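Botulinum neurotoxin type G (Clostridium botulinum, PDB 3MPP) binds to the surface of host nerve cells through the receptor-binding domain of its heavy chain and brings its metalloprotease light chain into the cytosol. Local coordinates at residues V30-I35 / S48-H53; G38-N43 / I182-I187; R321-V326 / A338-D343. The protein carries 4 engineered substitutions. All blocks are in the same frame, centred on the assembly; numbering follows the deposited sequence.

How the contacts relate
Contacts 1 and 2 lie together in the N-terminal half of the receptor-binding domain, with centres about 6 Å apart. Both join the sheet of strands 30-33 and 39-43 to the sheet of strands 50-53 and 181-187. Contact 2 is buried and mainly aromatic and aliphatic, with one water bridge. Contact 1 has no hydrogen bond across it. Contact 3 belongs to the C-terminal half, and its centre is about 46 Å from that of contact 1. It joins the two strands of one hairpin and the chain just after it, and like contact 1 it is partly buried. Backbone pairing and a hydroxyl that bonds to the chain and to water make its chemistry more polar.

Contact 1 (V30-I35 / S48-H53); sequences VIFNDI and SNITAH
Val30 and Phe32 both touch Ile50, and Val30 also packs on the backbone beside it. No hydrogen bond joins residues 30-35 to residues 48-53. The contact rests on van der Waals packing.

The apolar contacts between side chains are two. CG2 of Val30 lies 4.3 Å from CG1 of Ile50. CZ of Phe32 lies 4.2 Å from CD1 of Ile50. The CB of Ile50 points toward the opposing segment. Its CD1 is anti to CA (chi2 173°), and this extended form brings the methyl near CZ, obliquely to the ring.

Val30 uses its two methyls differently. CG2 of Val30 sits against the other backbone, 3.4 Å from N of Asn49. The same Val30 CG2 is 3.5 Å from O of Asn49. CG1 turns to its own strand and lies over one face of the Phe32 ring, 3.6 Å above the plane and toward the rim. Val30 thus lies between the Phe32 ring and the chain at Ser48 and Asn49.

The polar link runs just beside the two segments. Ser48 OG is 4.0 Å from CG2 of Val30, but its hydrogen bonds go to the backbone O of Asp29, next to Val30, and to the backbone N of Asn43. It so ties its chain to the residue before strand 30-33 and to strand 39-43.

Strand 30-33, which runs into an Asx turn at Asn33, pairs antiparallel with strand 39-43. Strand 50-53 belongs to a second sheet, where it runs between strands 23-26 and 181-187. The contact therefore bridges two sheets. Phe40 of strand 39-43 touches both Phe32 and Ile50, and Tyr9 stacks on the Phe32 ring.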
ATOM      1  N   VAL A  30      -5.478 -10.805 -18.826  1.00 35.04           N
ATOM      2  CA  VAL A  30      -4.580 -10.224 -17.829  1.00 35.04           C
ATOM      3  C   VAL A  30      -4.465  -8.717 -18.062  1.00 37.31           C
ATOM      4  O   VAL A  30      -4.351  -8.264 -19.194  1.00 40.17           O
ATOM      5  CB  VAL A  30      -3.167 -10.849 -17.869  1.00 36.57           C
ATOM      6  CG1 VAL A  30      -2.255 -10.175 -16.842  1.00 40.49           C
ATOM      7  CG2 VAL A  30      -3.228 -12.359 -17.615  1.00 34.45           C
ATOM      8  N   ILE A  31      -4.521  -7.941 -16.987  1.00 31.91           N
ATOM      9  CA  ILE A  31      -4.352  -6.496 -17.089  1.00 35.98           C
ATOM     10  C   ILE A  31      -2.964  -6.102 -16.590  1.00 31.89           C
ATOM     11  O   ILE A  31      -2.485  -6.584 -15.563  1.00 36.47           O
ATOM     12  CB  ILE A  31      -5.439  -5.725 -16.303  1.00 44.83           C
ATOM     13  CG1 ILE A  31      -6.806  -5.883 -16.969  1.00 51.41           C
ATOM     14  CG2 ILE A  31      -5.106  -4.236 -16.243  1.00 47.00           C
ATOM     15  CD1 ILE A  31      -7.419  -7.240 -16.796  1.00 60.86           C
ATOM     16  N   PHE A  32      -2.315  -5.221 -17.328  1.00 28.78           N
ATOM     17  CA  PHE A  32      -0.987  -4.770 -16.969  1.00 35.49           C
ATOM     18  C   PHE A  32      -1.021  -3.265 -16.803  1.00 39.81           C
ATOM     19  O   PHE A  32      -1.864  -2.588 -17.384  1.00 49.37           O
ATOM     20  CB  PHE A  32       0.020  -5.096 -18.076  1.00 41.52           C
ATOM     21  CG  PHE A  32       0.314  -6.565 -18.235  1.00 38.01           C
ATOM     22  CD1 PHE A  32       1.237  -7.188 -17.418  1.00 38.30           C
ATOM     23  CD2 PHE A  32      -0.311  -7.308 -19.229  1.00 34.96           C
ATOM     24  CE1 PHE A  32       1.521  -8.532 -17.566  1.00 37.20           C
ATOM     25  CE2 PHE A  32      -0.027  -8.652 -19.395  1.00 41.63           C
ATOM     26  CZ  PHE A  32       0.889  -9.269 -18.561  1.00 45.49           C
ATOM     27  N   ASN A  33      -0.105  -2.747 -16.000  1.00 38.85           N
ATOM     28  CA  ASN A  33       0.241  -1.337 -16.068  1.00 41.45           C
ATOM     29  C   ASN A  33       1.752  -1.208 -15.957  1.00 43.66           C
ATOM     30  O   ASN A  33       2.424  -2.148 -15.528  1.00 43.26           O
ATOM     31  CB  ASN A  33      -0.501  -0.514 -15.007  1.00 39.78           C
ATOM     32  CG  ASN A  33      -0.067  -0.837 -13.596  1.00 32.45           C
ATOM     33  OD1 ASN A  33       1.121  -0.903 -13.299  1.00 36.81           O
ATOM     34  ND2 ASN A  33      -1.040  -1.033 -12.712  1.00 33.26           N
ATOM     35  N   ASP A  34       2.292  -0.063 -16.361  1.00 45.38           N
ATOM     36  CA  ASP A  34       3.737   0.129 -16.352  1.00 44.67           C
ATOM     37  C   ASP A  34       4.256   0.906 -15.138  1.00 46.89           C
ATOM     38  O   ASP A  34       5.327   1.511 -15.202  1.00 47.15           O
ATOM     39  CB  ASP A  34       4.188   0.813 -17.649  1.00 59.83           C
ATOM     40  CG  ASP A  34       3.315   2.005 -18.020  1.00 70.43           C
ATOM     41  OD1 ASP A  34       2.898   2.756 -17.111  1.00 70.07           O
ATOM     42  OD2 ASP A  34       3.047   2.196 -19.226  1.00 78.42           O
ATOM     43  N   ILE A  35       3.508   0.898 -14.038  1.00 44.09           N
ATOM     44  CA  ILE A  35       3.990   1.527 -12.807  1.00 46.65           C
ATOM     45  C   ILE A  35       5.168   0.723 -12.281  1.00 46.34           C
ATOM     46  O   ILE A  35       5.076  -0.490 -12.160  1.00 42.41           O
ATOM     47  CB  ILE A  35       2.907   1.560 -11.719  1.00 42.84           C
ATOM     48  CG1 ILE A  35       1.688   2.357 -12.201  1.00 40.02           C
ATOM     49  CG2 ILE A  35       3.480   2.141 -10.426  1.00 38.02           C
ATOM     50  CD1 ILE A  35       0.453   2.205 -11.295  1.00 35.52           C
ATOM     51  N   SER A  48      -7.148 -15.560 -17.860  1.00 25.33           N
ATOM     52  CA  SER A  48      -6.376 -14.610 -17.075  1.00 24.41           C
ATOM     53  C   SER A  48      -5.218 -15.372 -16.454  1.00 31.02           C
ATOM     54  O   SER A  48      -5.289 -15.812 -15.303  1.00 35.45           O
ATOM     55  CB  SER A  48      -7.233 -13.986 -15.968  1.00 24.36           C
ATOM     56  OG  SER A  48      -6.531 -12.893 -15.377  1.00 27.18           O
ATOM     57  N   ASN A  49      -4.160 -15.566 -17.225  1.00 35.40           N
ATOM     58  CA  ASN A  49      -3.058 -16.380 -16.744  1.00 36.31           C
ATOM     59  C   ASN A  49      -1.726 -15.960 -17.346  1.00 38.73           C
ATOM     60  O   ASN A  49      -1.676 -15.352 -18.414  1.00 32.52           O
ATOM     61  CB  ASN A  49      -3.317 -17.850 -17.046  1.00 38.15           C
ATOM     62  CG  ASN A  49      -3.130 -18.174 -18.518  1.00 48.70           C
ATOM     63  OD1 ASN A  49      -4.000 -17.893 -19.342  1.00 47.80           O
ATOM     64  ND2 ASN A  49      -1.981 -18.747 -18.856  1.00 48.97           N
ATOM     65  N   ILE A  50      -0.654 -16.285 -16.634  1.00 42.04           N
ATOM     66  CA  ILE A  50       0.704 -16.107 -17.124  1.00 36.17           C
ATOM     67  C   ILE A  50       1.448 -17.374 -16.792  1.00 35.44           C
ATOM     68  O   ILE A  50       1.346 -17.883 -15.672  1.00 36.26           O
ATOM     69  CB  ILE A  50       1.427 -14.963 -16.404  1.00 34.26           C
ATOM     70  CG1 ILE A  50       0.714 -13.629 -16.646  1.00 28.77           C
ATOM     71  CG2 ILE A  50       2.900 -14.885 -16.841  1.00 40.05           C
ATOM     72  CD1 ILE A  50       1.282 -12.493 -15.823  1.00 34.94           C
ATOM     73  N   THR A  51       2.180 -17.898 -17.765  1.00 41.55           N
ATOM     74  CA  THR A  51       3.073 -19.014 -17.508  1.00 40.74           C
ATOM     75  C   THR A  51       4.506 -18.556 -17.758  1.00 46.32           C
ATOM     76  O   THR A  51       4.818 -17.994 -18.809  1.00 41.93           O
ATOM     77  CB  THR A  51       2.742 -20.237 -18.392  1.00 45.86           C
ATOM     78  OG1 THR A  51       1.445 -20.742 -18.052  1.00 41.62           O
ATOM     79  CG2 THR A  51       3.762 -21.339 -18.177  1.00 49.15           C
ATOM     80  N   ALA A  52       5.365 -18.753 -16.768  1.00 44.93           N
ATOM     81  CA  ALA A  52       6.793 -18.553 -16.972  1.00 49.35           C
ATOM     82  C   ALA A  52       7.399 -19.891 -17.367  1.00 47.13           C
ATOM     83  O   ALA A  52       7.423 -20.827 -16.568  1.00 53.08           O
ATOM     84  CB  ALA A  52       7.448 -18.017 -15.715  1.00 46.02           C
ATOM     85  N   HIS A  53       7.842 -19.991 -18.615  1.00 52.18           N
ATOM     86  CA  HIS A  53       8.494 -21.204 -19.101  1.00 60.76           C
ATOM     87  C   HIS A  53      10.000 -21.054 -18.935  1.00 63.11           C
ATOM     88  O   HIS A  53      10.632 -20.243 -19.614  1.00 57.63           O
ATOM     89  CB  HIS A  53       8.155 -21.472 -20.570  1.00 71.84           C
ATOM     90  CG  HIS A  53       6.727 -21.858 -20.811  1.00 85.20           C
ATOM     91  ND1 HIS A  53       6.294 -23.167 -20.790  1.00 90.80           N
ATOM     92  CD2 HIS A  53       5.636 -21.107 -21.100  1.00 89.77           C
ATOM     93  CE1 HIS A  53       4.998 -23.207 -21.046  1.00 88.45           C
ATOM     94  NE2 HIS A  53       4.575 -21.970 -21.240  1.00 91.35           N
TER

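Contact 2 (G38-N43 / I182-I187); sequences GQFKLN and IDFKLI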
ATOM      1  N   GLY A  38       6.430  -3.988 -13.877  1.00 66.55           N
ATOM      2  CA  GLY A  38       5.405  -3.021 -13.538  1.00 40.43           C
ATOM      3  C   GLY A  38       4.417  -3.803 -12.663  1.00 37.19           C
ATOM      4  O   GLY A  38       4.820  -4.374 -11.657  1.00 41.88           O
ATOM      5  N   GLN A  39       3.138  -3.849 -13.028  1.00 30.32           N
ATOM      6  CA  GLN A  39       2.151  -4.570 -12.214  1.00 30.25           C
ATOM      7  C   GLN A  39       1.201  -5.380 -13.072  1.00 33.56           C
ATOM      8  O   GLN A  39       0.865  -4.953 -14.165  1.00 36.28           O
ATOM      9  CB  GLN A  39       1.327  -3.591 -11.372  1.00 27.92           C
ATOM     10  CG  GLN A  39       2.160  -2.601 -10.558  1.00 29.71           C
ATOM     11  CD  GLN A  39       1.277  -1.621  -9.775  1.00 35.25           C
ATOM     12  OE1 GLN A  39       0.045  -1.596  -9.938  1.00 32.93           O
ATOM     13  NE2 GLN A  39       1.902  -0.816  -8.926  1.00 27.70           N
ATOM     14  N   PHE A  40       0.754  -6.541 -12.584  1.00 31.01           N
ATOM     15  CA  PHE A  40      -0.297  -7.269 -13.299  1.00 31.61           C
ATOM     16  C   PHE A  40      -1.444  -7.753 -12.422  1.00 30.54           C
ATOM     17  O   PHE A  40      -1.269  -8.047 -11.245  1.00 35.02           O
ATOM     18  CB  PHE A  40       0.247  -8.421 -14.184  1.00 28.27           C
ATOM     19  CG  PHE A  40       0.844  -9.569 -13.424  1.00 32.09           C
ATOM     20  CD1 PHE A  40       0.043 -10.603 -12.955  1.00 32.89           C
ATOM     21  CD2 PHE A  40       2.217  -9.647 -13.225  1.00 38.50           C
ATOM     22  CE1 PHE A  40       0.592 -11.682 -12.277  1.00 34.31           C
ATOM     23  CE2 PHE A  40       2.777 -10.719 -12.537  1.00 40.16           C
ATOM     24  CZ  PHE A  40       1.958 -11.750 -12.067  1.00 32.49           C
ATOM     25  N   LYS A  41      -2.618  -7.841 -13.036  1.00 26.42           N
ATOM     26  CA  LYS A  41      -3.843  -8.218 -12.354  1.00 24.81           C
ATOM     27  C   LYS A  41      -4.363  -9.543 -12.918  1.00 23.54           C
ATOM     28  O   LYS A  41      -4.603  -9.670 -14.121  1.00 34.31           O
ATOM     29  CB  LYS A  41      -4.885  -7.118 -12.565  1.00 23.65           C
ATOM     30  CG  LYS A  41      -6.211  -7.290 -11.824  1.00 23.24           C
ATOM     31  CD  LYS A  41      -7.137  -6.136 -12.270  1.00 28.26           C
ATOM     32  CE  LYS A  41      -8.511  -6.161 -11.657  1.00 37.74           C
ATOM     33  NZ  LYS A  41      -9.300  -4.994 -12.175  1.00 29.81           N
ATOM     34  N   LEU A  42      -4.533 -10.521 -12.040  1.00 25.20           N
ATOM     35  CA  LEU A  42      -5.193 -11.782 -12.384  1.00 29.37           C
ATOM     36  C   LEU A  42      -6.669 -11.709 -12.022  1.00 30.57           C
ATOM     37  O   LEU A  42      -7.016 -11.451 -10.871  1.00 29.32           O
ATOM     38  CB  LEU A  42      -4.544 -12.939 -11.626  1.00 24.58           C
ATOM     39  CG  LEU A  42      -3.038 -13.150 -11.822  1.00 28.70           C
ATOM     40  CD1 LEU A  42      -2.524 -14.260 -10.928  1.00 31.70           C
ATOM     41  CD2 LEU A  42      -2.737 -13.455 -13.289  1.00 32.80           C
ATOM     42  N   ASN A  43      -7.524 -11.938 -13.016  1.00 27.97           N
ATOM     43  CA  ASN A  43      -8.970 -12.030 -12.832  1.00 25.81           C
ATOM     44  C   ASN A  43      -9.360 -13.498 -12.703  1.00 30.56           C
ATOM     45  O   ASN A  43      -8.517 -14.384 -12.874  1.00 27.43           O
ATOM     46  CB  ASN A  43      -9.699 -11.407 -14.035  1.00 23.26           C
ATOM     47  CG  ASN A  43      -9.358  -9.927 -14.236  1.00 36.12           C
ATOM     48  OD1 ASN A  43      -8.971  -9.497 -15.330  1.00 37.92           O
ATOM     49  ND2 ASN A  43      -9.496  -9.150 -13.182  1.00 24.15           N
ATOM     50  N   ILE A 182       6.050 -21.973 -14.086  1.00 47.47           N
ATOM     51  CA  ILE A 182       5.370 -21.316 -12.984  1.00 43.18           C
ATOM     52  C   ILE A 182       4.094 -20.704 -13.533  1.00 46.46           C
ATOM     53  O   ILE A 182       4.140 -19.864 -14.435  1.00 45.96           O
ATOM     54  CB  ILE A 182       6.237 -20.233 -12.329  1.00 49.47           C
ATOM     55  CG1 ILE A 182       7.495 -20.873 -11.728  1.00 55.87           C
ATOM     56  CG2 ILE A 182       5.421 -19.466 -11.265  1.00 34.73           C
ATOM     57  CD1 ILE A 182       8.498 -19.891 -11.177  1.00 56.23           C
ATOM     58  N   ASP A 183       2.954 -21.140 -13.004  1.00 46.76           N
ATOM     59  CA  ASP A 183       1.666 -20.633 -13.458  1.00 33.85           C
ATOM     60  C   ASP A 183       1.114 -19.584 -12.510  1.00 34.50           C
ATOM     61  O   ASP A 183       0.927 -19.845 -11.319  1.00 36.82           O
ATOM     62  CB  ASP A 183       0.643 -21.752 -13.581  1.00 29.25           C
ATOM     63  CG  ASP A 183       0.857 -22.613 -14.812  1.00 46.42           C
ATOM     64  OD1 ASP A 183       1.779 -22.318 -15.605  1.00 43.34           O
ATOM     65  OD2 ASP A 183       0.095 -23.589 -14.978  1.00 45.64           O
ATOM     66  N   PHE A 184       0.831 -18.410 -13.062  1.00 31.09           N
ATOM     67  CA  PHE A 184       0.145 -17.350 -12.332  1.00 29.92           C
ATOM     68  C   PHE A 184      -1.298 -17.367 -12.788  1.00 30.44           C
ATOM     69  O   PHE A 184      -1.596 -17.076 -13.960  1.00 31.27           O
ATOM     70  CB  PHE A 184       0.794 -16.006 -12.625  1.00 28.83           C
ATOM     71  CG  PHE A 184       2.234 -15.934 -12.210  1.00 33.71           C
ATOM     72  CD1 PHE A 184       2.603 -15.260 -11.059  1.00 33.13           C
ATOM     73  CD2 PHE A 184       3.217 -16.555 -12.964  1.00 38.46           C
ATOM     74  CE1 PHE A 184       3.933 -15.192 -10.670  1.00 39.46           C
ATOM     75  CE2 PHE A 184       4.556 -16.494 -12.582  1.00 46.32           C
ATOM     76  CZ  PHE A 184       4.910 -15.815 -11.432  1.00 39.02           C
ATOM     77  N   LYS A 185      -2.190 -17.741 -11.874  1.00 29.05           N
ATOM     78  CA  LYS A 185      -3.573 -18.021 -12.239  1.00 32.54           C
ATOM     79  C   LYS A 185      -4.385 -18.360 -10.996  1.00 30.45           C
ATOM     80  O   LYS A 185      -3.886 -19.022 -10.101  1.00 30.01           O
ATOM     81  CB  LYS A 185      -3.589 -19.221 -13.197  1.00 35.15           C
ATOM     82  CG  LYS A 185      -4.935 -19.604 -13.737  1.00 42.99           C
ATOM     83  CD  LYS A 185      -4.816 -20.882 -14.568  1.00 54.47           C
ATOM     84  CE  LYS A 185      -6.090 -21.165 -15.349  1.00 61.16           C
ATOM     85  NZ  LYS A 185      -5.868 -22.203 -16.396  1.00 65.40           N
ATOM     86  N   LEU A 186      -5.632 -17.901 -10.943  1.00 30.56           N
ATOM     87  CA  LEU A 186      -6.534 -18.273  -9.855  1.00 27.02           C
ATOM     88  C   LEU A 186      -7.057 -19.688 -10.066  1.00 25.69           C
ATOM     89  O   LEU A 186      -7.693 -19.960 -11.077  1.00 34.16           O
ATOM     90  CB  LEU A 186      -7.721 -17.307  -9.769  1.00 22.84           C
ATOM     91  CG  LEU A 186      -7.527 -15.988  -8.995  1.00 32.22           C
ATOM     92  CD1 LEU A 186      -6.270 -15.231  -9.422  1.00 29.46           C
ATOM     93  CD2 LEU A 186      -8.771 -15.099  -9.149  1.00 25.31           C
ATOM     94  N   ILE A 187      -6.792 -20.581  -9.113  1.00 28.17           N
ATOM     95  CA  ILE A 187      -7.316 -21.949  -9.178  1.00 24.98           C
ATOM     96  C   ILE A 187      -8.265 -22.225  -8.023  1.00 29.34           C
ATOM     97  O   ILE A 187      -7.892 -22.038  -6.859  1.00 27.38           O
ATOM     98  CB  ILE A 187      -6.183 -23.008  -9.107  1.00 30.30           C
ATOM     99  CG1 ILE A 187      -5.027 -22.658 -10.056  1.00 29.88           C
ATOM    100  CG2 ILE A 187      -6.740 -24.414  -9.383  1.00 33.39           C
ATOM    101  CD1 ILE A 187      -5.433 -22.536 -11.504  1.00 33.43           C
TER
HETATM  102  O   HOH W   1      -6.778 -16.476 -13.236  1.00 27.58           O
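Phe40 and Phe184 form an offset edge-to-face pair between strands 39-43 and 182-187. The edge of Phe40 is directed at the face of Phe184. The ring planes stand at 86° and the ring centroids are 5.7 Å apart. The CB of Phe40 points to the facing strand, and CG lies between the backbone N and the carbonyl carbon (chi1 68°). From there CZ of Phe40 makes the closest approach, 3.7 Å from CD1 of Phe184. CG of Leu42, two residues on, sits at the edge of the Phe40 ring, in its plane.

The aliphatic contacts come from Leu42 and Leu186. CD1 of Leu42 reaches the opposing backbone and lies 3.6 Å from N of Lys185. CD2 of Leu42 is 3.9 Å from the carbonyl O of Phe184. Leu186 answers from the other strand: its CD1 is 3.6 Å from CB of Leu42. Its second methyl, CD2, packs on the carbonyl of Asn43. The two leucines thus touch each other, and each also covers part of the facing chain.

No direct hydrogen bond crosses here. A water makes the polar link instead. It lies 2.7 Å from O of Asn43, to which it can donate, and accepts from N of Leu186 at 2.9 Å.

The strand segments run in roughly the same direction, with their axes 37° apart, and they belong to different sheets. Phe184 also meets Phe201 edge-to-face and touches Ile94, so the aromatic pair continues into a wider apolar core. Two antiparallel sheets packed through such a core are characteristic of a beta sandwich. This fits the concanavalin-like, jelly-roll fold of the N-terminal receptor-binding subdomain of clostridial neurotoxins.

Contact 3 (R321-V326 / A338-D343); sequences RVYVLV and APINDD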
ATOM      1  N   ARG A 321      -9.145  26.002  -1.470  1.00 23.81           N
ATOM      2  CA  ARG A 321      -7.740  25.654  -1.448  1.00 22.01           C
ATOM      3  C   ARG A 321      -7.254  25.853  -0.041  1.00 25.56           C
ATOM      4  O   ARG A 321      -7.845  26.628   0.719  1.00 21.74           O
ATOM      5  CB  ARG A 321      -6.958  26.562  -2.404  1.00 18.45           C
ATOM      6  CG  ARG A 321      -5.440  26.400  -2.317  1.00 21.23           C
ATOM      7  CD  ARG A 321      -4.753  27.128  -3.461  1.00 24.36           C
ATOM      8  NE  ARG A 321      -5.087  26.506  -4.735  1.00 27.86           N
ATOM      9  CZ  ARG A 321      -4.724  26.989  -5.917  1.00 36.29           C
ATOM     10  NH1 ARG A 321      -4.015  28.115  -5.993  1.00 31.19           N
ATOM     11  NH2 ARG A 321      -5.070  26.342  -7.022  1.00 38.98           N
ATOM     12  N   VAL A 322      -6.185  25.145   0.311  1.00 20.69           N
ATOM     13  CA  VAL A 322      -5.598  25.265   1.630  1.00 19.27           C
ATOM     14  C   VAL A 322      -4.647  26.455   1.666  1.00 23.61           C
ATOM     15  O   VAL A 322      -3.765  26.563   0.819  1.00 22.48           O
ATOM     16  CB  VAL A 322      -4.831  23.981   2.020  1.00 22.63           C
ATOM     17  CG1 VAL A 322      -4.183  24.151   3.380  1.00 21.31           C
ATOM     18  CG2 VAL A 322      -5.779  22.742   2.010  1.00 20.56           C
ATOM     19  N   TYR A 323      -4.833  27.342   2.644  1.00 19.74           N
ATOM     20  CA  TYR A 323      -3.934  28.488   2.824  1.00 23.14           C
ATOM     21  C   TYR A 323      -3.261  28.515   4.192  1.00 22.78           C
ATOM     22  O   TYR A 323      -3.855  28.152   5.211  1.00 23.40           O
ATOM     23  CB  TYR A 323      -4.651  29.826   2.579  1.00 23.54           C
ATOM     24  CG  TYR A 323      -5.038  30.064   1.136  1.00 28.36           C
ATOM     25  CD1 TYR A 323      -4.195  30.742   0.269  1.00 26.52           C
ATOM     26  CD2 TYR A 323      -6.250  29.594   0.641  1.00 25.22           C
ATOM     27  CE1 TYR A 323      -4.554  30.968  -1.055  1.00 27.99           C
ATOM     28  CE2 TYR A 323      -6.614  29.798  -0.675  1.00 26.69           C
ATOM     29  CZ  TYR A 323      -5.765  30.487  -1.518  1.00 29.76           C
ATOM     30  OH  TYR A 323      -6.138  30.665  -2.824  1.00 27.86           O
ATOM     31  N   VAL A 324      -2.020  28.973   4.200  1.00 24.48           N
ATOM     32  CA  VAL A 324      -1.283  29.172   5.426  1.00 21.07           C
ATOM     33  C   VAL A 324      -1.273  30.656   5.812  1.00 26.12           C
ATOM     34  O   VAL A 324      -0.977  31.515   4.981  1.00 21.95           O
ATOM     35  CB  VAL A 324       0.154  28.666   5.261  1.00 25.59           C
ATOM     36  CG1 VAL A 324       1.021  29.101   6.453  1.00 26.00           C
ATOM     37  CG2 VAL A 324       0.146  27.153   5.121  1.00 23.68           C
ATOM     38  N   LEU A 325      -1.590  30.956   7.067  1.00 23.58           N
ATOM     39  CA  LEU A 325      -1.508  32.336   7.531  1.00 23.10           C
ATOM     40  C   LEU A 325      -0.038  32.711   7.701  1.00 28.16           C
ATOM     41  O   LEU A 325       0.619  32.236   8.614  1.00 34.93           O
ATOM     42  CB  LEU A 325      -2.280  32.503   8.841  1.00 28.35           C
ATOM     43  CG  LEU A 325      -3.759  32.853   8.651  1.00 44.87           C
ATOM     44  CD1 LEU A 325      -4.513  31.687   8.042  1.00 49.10           C
ATOM     45  CD2 LEU A 325      -4.401  33.288   9.967  1.00 53.66           C
ATOM     46  N   VAL A 326       0.480  33.559   6.823  1.00 29.84           N
ATOM     47  CA  VAL A 326       1.919  33.835   6.811  1.00 38.11           C
ATOM     48  C   VAL A 326       2.420  34.779   7.897  1.00 37.30           C
ATOM     49  O   VAL A 326       3.586  34.721   8.270  1.00 45.89           O
ATOM     50  CB  VAL A 326       2.399  34.365   5.445  1.00 46.20           C
ATOM     51  CG1 VAL A 326       2.437  33.237   4.440  1.00 49.03           C
ATOM     52  CG2 VAL A 326       1.511  35.491   4.969  1.00 51.11           C
ATOM     53  N   ALA A 338     -10.258  28.128   2.031  1.00 21.73           N
ATOM     54  CA  ALA A 338     -10.966  29.286   1.447  1.00 23.68           C
ATOM     55  C   ALA A 338     -11.045  29.292  -0.088  1.00 22.54           C
ATOM     56  O   ALA A 338     -10.255  28.630  -0.767  1.00 25.92           O
ATOM     57  CB  ALA A 338     -10.304  30.572   1.930  1.00 30.86           C
ATOM     58  N   PRO A 339     -12.001  30.052  -0.637  1.00 24.72           N
ATOM     59  CA  PRO A 339     -11.992  30.284  -2.084  1.00 33.31           C
ATOM     60  C   PRO A 339     -10.661  30.890  -2.525  1.00 37.75           C
ATOM     61  O   PRO A 339      -9.996  31.592  -1.751  1.00 27.49           O
ATOM     62  CB  PRO A 339     -13.120  31.315  -2.295  1.00 27.12           C
ATOM     63  CG  PRO A 339     -14.001  31.191  -1.066  1.00 28.95           C
ATOM     64  CD  PRO A 339     -13.081  30.785   0.057  1.00 25.61           C
ATOM     65  N   ILE A 340     -10.289  30.630  -3.770  1.00 34.39           N
ATOM     66  CA  ILE A 340      -9.064  31.171  -4.341  1.00 40.66           C
ATOM     67  C   ILE A 340      -9.000  32.682  -4.181  1.00 32.88           C
ATOM     68  O   ILE A 340      -9.995  33.386  -4.389  1.00 32.09           O
ATOM     69  CB  ILE A 340      -8.937  30.828  -5.838  1.00 45.87           C
ATOM     70  CG1 ILE A 340      -9.190  29.336  -6.063  1.00 45.52           C
ATOM     71  CG2 ILE A 340      -7.566  31.249  -6.369  1.00 46.06           C
ATOM     72  CD1 ILE A 340      -8.403  28.435  -5.123  1.00 38.61           C
ATOM     73  N   ASN A 341      -7.822  33.182  -3.817  1.00 30.85           N
ATOM     74  CA  ASN A 341      -7.654  34.613  -3.562  1.00 32.87           C
ATOM     75  C   ASN A 341      -6.206  35.052  -3.748  1.00 30.72           C
ATOM     76  O   ASN A 341      -5.300  34.214  -3.733  1.00 34.48           O
ATOM     77  CB  ASN A 341      -8.076  34.924  -2.120  1.00 28.82           C
ATOM     78  CG  ASN A 341      -7.154  34.267  -1.092  1.00 27.73           C
ATOM     79  OD1 ASN A 341      -6.116  34.824  -0.742  1.00 31.57           O
ATOM     80  ND2 ASN A 341      -7.528  33.071  -0.614  1.00 22.46           N
ATOM     81  N   ASP A 342      -6.003  36.365  -3.874  1.00 34.18           N
ATOM     82  CA  ASP A 342      -4.664  36.951  -3.968  1.00 40.60           C
ATOM     83  C   ASP A 342      -4.299  37.773  -2.730  1.00 36.55           C
ATOM     84  O   ASP A 342      -3.647  38.813  -2.828  1.00 43.06           O
ATOM     85  CB  ASP A 342      -4.580  37.844  -5.194  1.00 26.65           C
ATOM     86  CG  ASP A 342      -4.643  37.055  -6.482  1.00 40.89           C
ATOM     87  OD1 ASP A 342      -3.983  36.004  -6.556  1.00 48.66           O
ATOM     88  OD2 ASP A 342      -5.357  37.484  -7.405  1.00 46.99           O
ATOM     89  N   ASP A 343      -4.745  37.315  -1.572  1.00 33.30           N
ATOM     90  CA  ASP A 343      -4.509  38.045  -0.337  1.00 29.29           C
ATOM     91  C   ASP A 343      -3.138  37.611   0.177  1.00 21.24           C
ATOM     92  O   ASP A 343      -2.939  36.454   0.534  1.00 23.17           O
ATOM     93  CB  ASP A 343      -5.621  37.731   0.665  1.00 32.30           C
ATOM     94  CG  ASP A 343      -5.522  38.548   1.933  1.00 38.38           C
ATOM     95  OD1 ASP A 343      -4.391  38.917   2.315  1.00 33.86           O
ATOM     96  OD2 ASP A 343      -6.586  38.817   2.543  1.00 31.60           O
TER
HETATM   97  O   HOH W   2      -4.021  31.715  -4.570  1.00 46.02           O
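Tyr323 reaches across to Ala338, Ile340 and Asn341. Its CB points toward residues 338-343, and CG is anti to the carbonyl carbon (chi1 -69°). CD2 of Tyr323 then lies 4.4 Å from CB of Ala338. CE2 of Tyr323 is 3.8 Å from the carbonyl O of Ala338, which meets the ring edge in plane. One ring face is covered by ND2 of Asn341, 3.2 Å above the plane and toward the rim, nearest CZ. The amide and ring planes are 37° apart. ND2 of Asn341 is fixed there by a nearly straight 3.1 Å bond to O of Pro339.

OH of Tyr323 accepts a hydrogen bond of 3.2 Å from N of Asn341. This OH is also 3.3 Å from CA of Ile340, which lies at the ring edge near its plane. OH bonds at 2.9 Å to a water that donates to O of Asn341. Asn341 thus meets the phenol in three ways: amide over one ring face, N on OH, and O through the water.

Arg321 and Ala338 form an antiparallel hydrogen-bonded pair. CD1 of Ile340 lies over one face of the Arg321 guanidinium, which makes a salt bridge with Asp348.

In the beta-trefoil subdomain, this is the open end of the hairpin of strands 320-325 and 332-339, where the outgoing chain passes over Tyr323. Tyr323 also touches Phe336 and, on strand 346-353, Phe346.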